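Local coordinates for protein dicer Related Helicase (Caenorhabditis elegans, PDB 6M6Q) that probably hydrolyses ATP as an RNA helicase of the RIG-I-like receptor family acting in RNA interference, and is represented here by its N-terminal domain, at residues Glu320-Lys323 with Glu324-Arg327. Numbering follows the deposited sequence.
Sequences EREK and ERDR
The backbone N-H of Arg327 reaches back one turn to Lys323 O at 2.9 Å, and it belongs to an unbroken i to i+4 ladder. Glu324 N, Arg325 N and Asp326 N bond in the same way to Glu320 O, Arg321 O and Glu322 O. On this alpha-helical frame the charged side chains pair at short sequence spacing. Glu322 and Arg325, three residues apart, form a salt bridge in which Glu322 OE1 sits 3.5 Å from Arg325 NE. The carboxylate oxygen lies over one face of the guanidinium, toward its rim, and the two planes are turned 56° apart; no N-H points at the oxygen, leaving a charge attraction without a directed bond. The chi1 of Arg325 (165°) places CG opposite the backbone N, and the bend at chi2 then brings CD to 3.4 Å from Glu322 OE1. Asp326 OD1 extends this to a three-residue network through a long contact of 3.7 Å with Arg325 NH2, again well out of the guanidinium plane. A second i to i+3 pair is more directional: Arg327 NE donates to Glu324 OE2 at 3.2 Å with an N-H...O angle of 170°. The oxygen lies in the guanidinium plane, although the donor stands above the carboxylate plane. Opposite charges at i to i+3 spacing, as in these pairs, would be expected to favour the helical conformation at a solvent-exposed surface. Both segments belong to helix 314-333 near the C-terminal end of the domain, with their centre about 33 Å from the centre of the chain; the side chain of Arg321 touches Tyr291 and Ile294 of helix 288-295, where helix 314-333 meets that neighbouring helix.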
ATOM      1  N   GLU B 320      14.439   4.195  25.355  1.00 99.31           N
ATOM      2  CA  GLU B 320      14.580   3.118  26.373  1.00107.34           C
ATOM      3  C   GLU B 320      15.952   2.478  26.203  1.00112.76           C
ATOM      4  O   GLU B 320      16.801   2.612  27.100  1.00116.03           O
ATOM      5  CB  GLU B 320      13.521   2.040  26.202  1.00115.69           C
ATOM      6  CG  GLU B 320      12.279   2.286  27.026  1.00123.11           C
ATOM      7  CD  GLU B 320      11.032   1.595  26.500  1.00132.97           C
ATOM      8  OE1 GLU B 320      11.049   0.346  26.388  1.00127.18           O
ATOM      9  OE2 GLU B 320      10.042   2.306  26.205  1.00140.15           O
ATOM     10  N   ARG B 321      16.183   1.901  25.035  1.00111.16           N
ATOM     11  CA  ARG B 321      17.402   1.119  24.741  1.00105.66           C
ATOM     12  C   ARG B 321      18.643   1.946  25.097  1.00102.57           C
ATOM     13  O   ARG B 321      19.619   1.335  25.529  1.00102.91           O
ATOM     14  CB  ARG B 321      17.423   0.687  23.277  1.00105.49           C
ATOM     15  CG  ARG B 321      16.749  -0.650  23.025  1.00107.10           C
ATOM     16  CD  ARG B 321      17.124  -1.203  21.663  1.00111.07           C
ATOM     17  NE  ARG B 321      17.027  -0.221  20.580  1.00103.35           N
ATOM     18  CZ  ARG B 321      15.893   0.122  19.952  1.00110.58           C
ATOM     19  NH1 ARG B 321      15.926   1.017  18.978  1.00113.81           N
ATOM     20  NH2 ARG B 321      14.729  -0.399  20.321  1.00114.90           N
ATOM     21  N   GLU B 322      18.587   3.279  24.965  1.00104.11           N
ATOM     22  CA  GLU B 322      19.748   4.187  25.216  1.00107.14           C
ATOM     23  C   GLU B 322      19.791   4.617  26.693  1.00 97.48           C
ATOM     24  O   GLU B 322      20.892   4.983  27.152  1.00 96.05           O
ATOM     25  CB  GLU B 322      19.717   5.404  24.283  1.00104.47           C
ATOM     26  CG  GLU B 322      19.952   5.054  22.810  1.00113.55           C
ATOM     27  CD  GLU B 322      21.128   4.120  22.519  1.00121.00           C
ATOM     28  OE1 GLU B 322      22.277   4.507  22.809  1.00126.66           O
ATOM     29  OE2 GLU B 322      20.896   3.017  21.969  1.00109.72           O
ATOM     30  N   LYS B 323      18.666   4.547  27.412  1.00 93.57           N
ATOM     31  CA  LYS B 323      18.632   4.712  28.894  1.00103.16           C
ATOM     32  C   LYS B 323      19.410   3.561  29.537  1.00105.41           C
ATOM     33  O   LYS B 323      20.344   3.843  30.318  1.00111.59           O
ATOM     34  CB  LYS B 323      17.197   4.751  29.433  1.00109.31           C
ATOM     35  CG  LYS B 323      16.703   6.124  29.854  1.00115.74           C
ATOM     36  CD  LYS B 323      16.341   7.016  28.689  1.00122.52           C
ATOM     37  CE  LYS B 323      15.685   8.310  29.129  1.00121.65           C
ATOM     38  NZ  LYS B 323      14.461   8.615  28.353  1.00118.52           N
ATOM     39  N   GLU B 324      19.034   2.319  29.216  1.00100.33           N
ATOM     40  CA  GLU B 324      19.615   1.089  29.823  1.00101.41           C
ATOM     41  C   GLU B 324      21.096   0.992  29.442  1.00 88.94           C
ATOM     42  O   GLU B 324      21.905   0.647  30.310  1.00 92.83           O
ATOM     43  CB  GLU B 324      18.831  -0.158  29.397  1.00106.11           C
ATOM     44  CG  GLU B 324      17.885  -0.689  30.476  1.00106.14           C
ATOM     45  CD  GLU B 324      18.514  -1.612  31.521  1.00109.14           C
ATOM     46  OE1 GLU B 324      17.795  -2.016  32.466  1.00100.05           O
ATOM     47  OE2 GLU B 324      19.718  -1.927  31.396  1.00110.69           O
ATOM     48  N   ARG B 325      21.435   1.370  28.217  1.00 89.28           N
ATOM     49  CA  ARG B 325      22.832   1.420  27.715  1.00 95.82           C
ATOM     50  C   ARG B 325      23.661   2.331  28.639  1.00 97.40           C
ATOM     51  O   ARG B 325      24.776   1.922  29.013  1.00101.14           O
ATOM     52  CB  ARG B 325      22.818   1.866  26.248  1.00 99.72           C
ATOM     53  CG  ARG B 325      24.165   2.302  25.688  1.00113.02           C
ATOM     54  CD  ARG B 325      24.246   3.812  25.518  1.00131.45           C
ATOM     55  NE  ARG B 325      25.283   4.216  24.575  1.00139.29           N
ATOM     56  CZ  ARG B 325      25.502   5.467  24.181  1.00140.71           C
ATOM     57  NH1 ARG B 325      26.463   5.726  23.312  1.00140.56           N
ATOM     58  NH2 ARG B 325      24.755   6.455  24.651  1.00145.66           N
ATOM     59  N   ASP B 326      23.105   3.487  29.032  1.00103.76           N
ATOM     60  CA  ASP B 326      23.761   4.484  29.920  1.00108.88           C
ATOM     61  C   ASP B 326      23.774   3.972  31.366  1.00116.60           C
ATOM     62  O   ASP B 326      24.762   4.249  32.073  1.00124.71           O
ATOM     63  CB  ASP B 326      23.067   5.843  29.845  1.00108.68           C
ATOM     64  CG  ASP B 326      23.579   6.732  28.726  1.00111.47           C
ATOM     65  OD1 ASP B 326      24.751   6.551  28.305  1.00112.50           O
ATOM     66  OD2 ASP B 326      22.810   7.597  28.288  1.00115.97           O
ATOM     67  N   ARG B 327      22.728   3.244  31.770  1.00118.49           N
ATOM     68  CA  ARG B 327      22.569   2.656  33.134  1.00109.68           C
ATOM     69  C   ARG B 327      23.648   1.580  33.367  1.00105.06           C
ATOM     70  O   ARG B 327      24.223   1.551  34.483  1.00105.81           O
ATOM     71  CB  ARG B 327      21.159   2.075  33.287  1.00110.19           C
ATOM     72  CG  ARG B 327      20.785   1.673  34.707  1.00117.66           C
ATOM     73  CD  ARG B 327      19.848   0.463  34.765  1.00118.32           C
ATOM     74  NE  ARG B 327      20.451  -0.772  34.254  1.00119.93           N
ATOM     75  CZ  ARG B 327      21.262  -1.583  34.943  1.00111.47           C
ATOM     76  NH1 ARG B 327      21.615  -1.290  36.184  1.00113.03           N
ATOM     77  NH2 ARG B 327      21.746  -2.667  34.363  1.00114.16           N
TER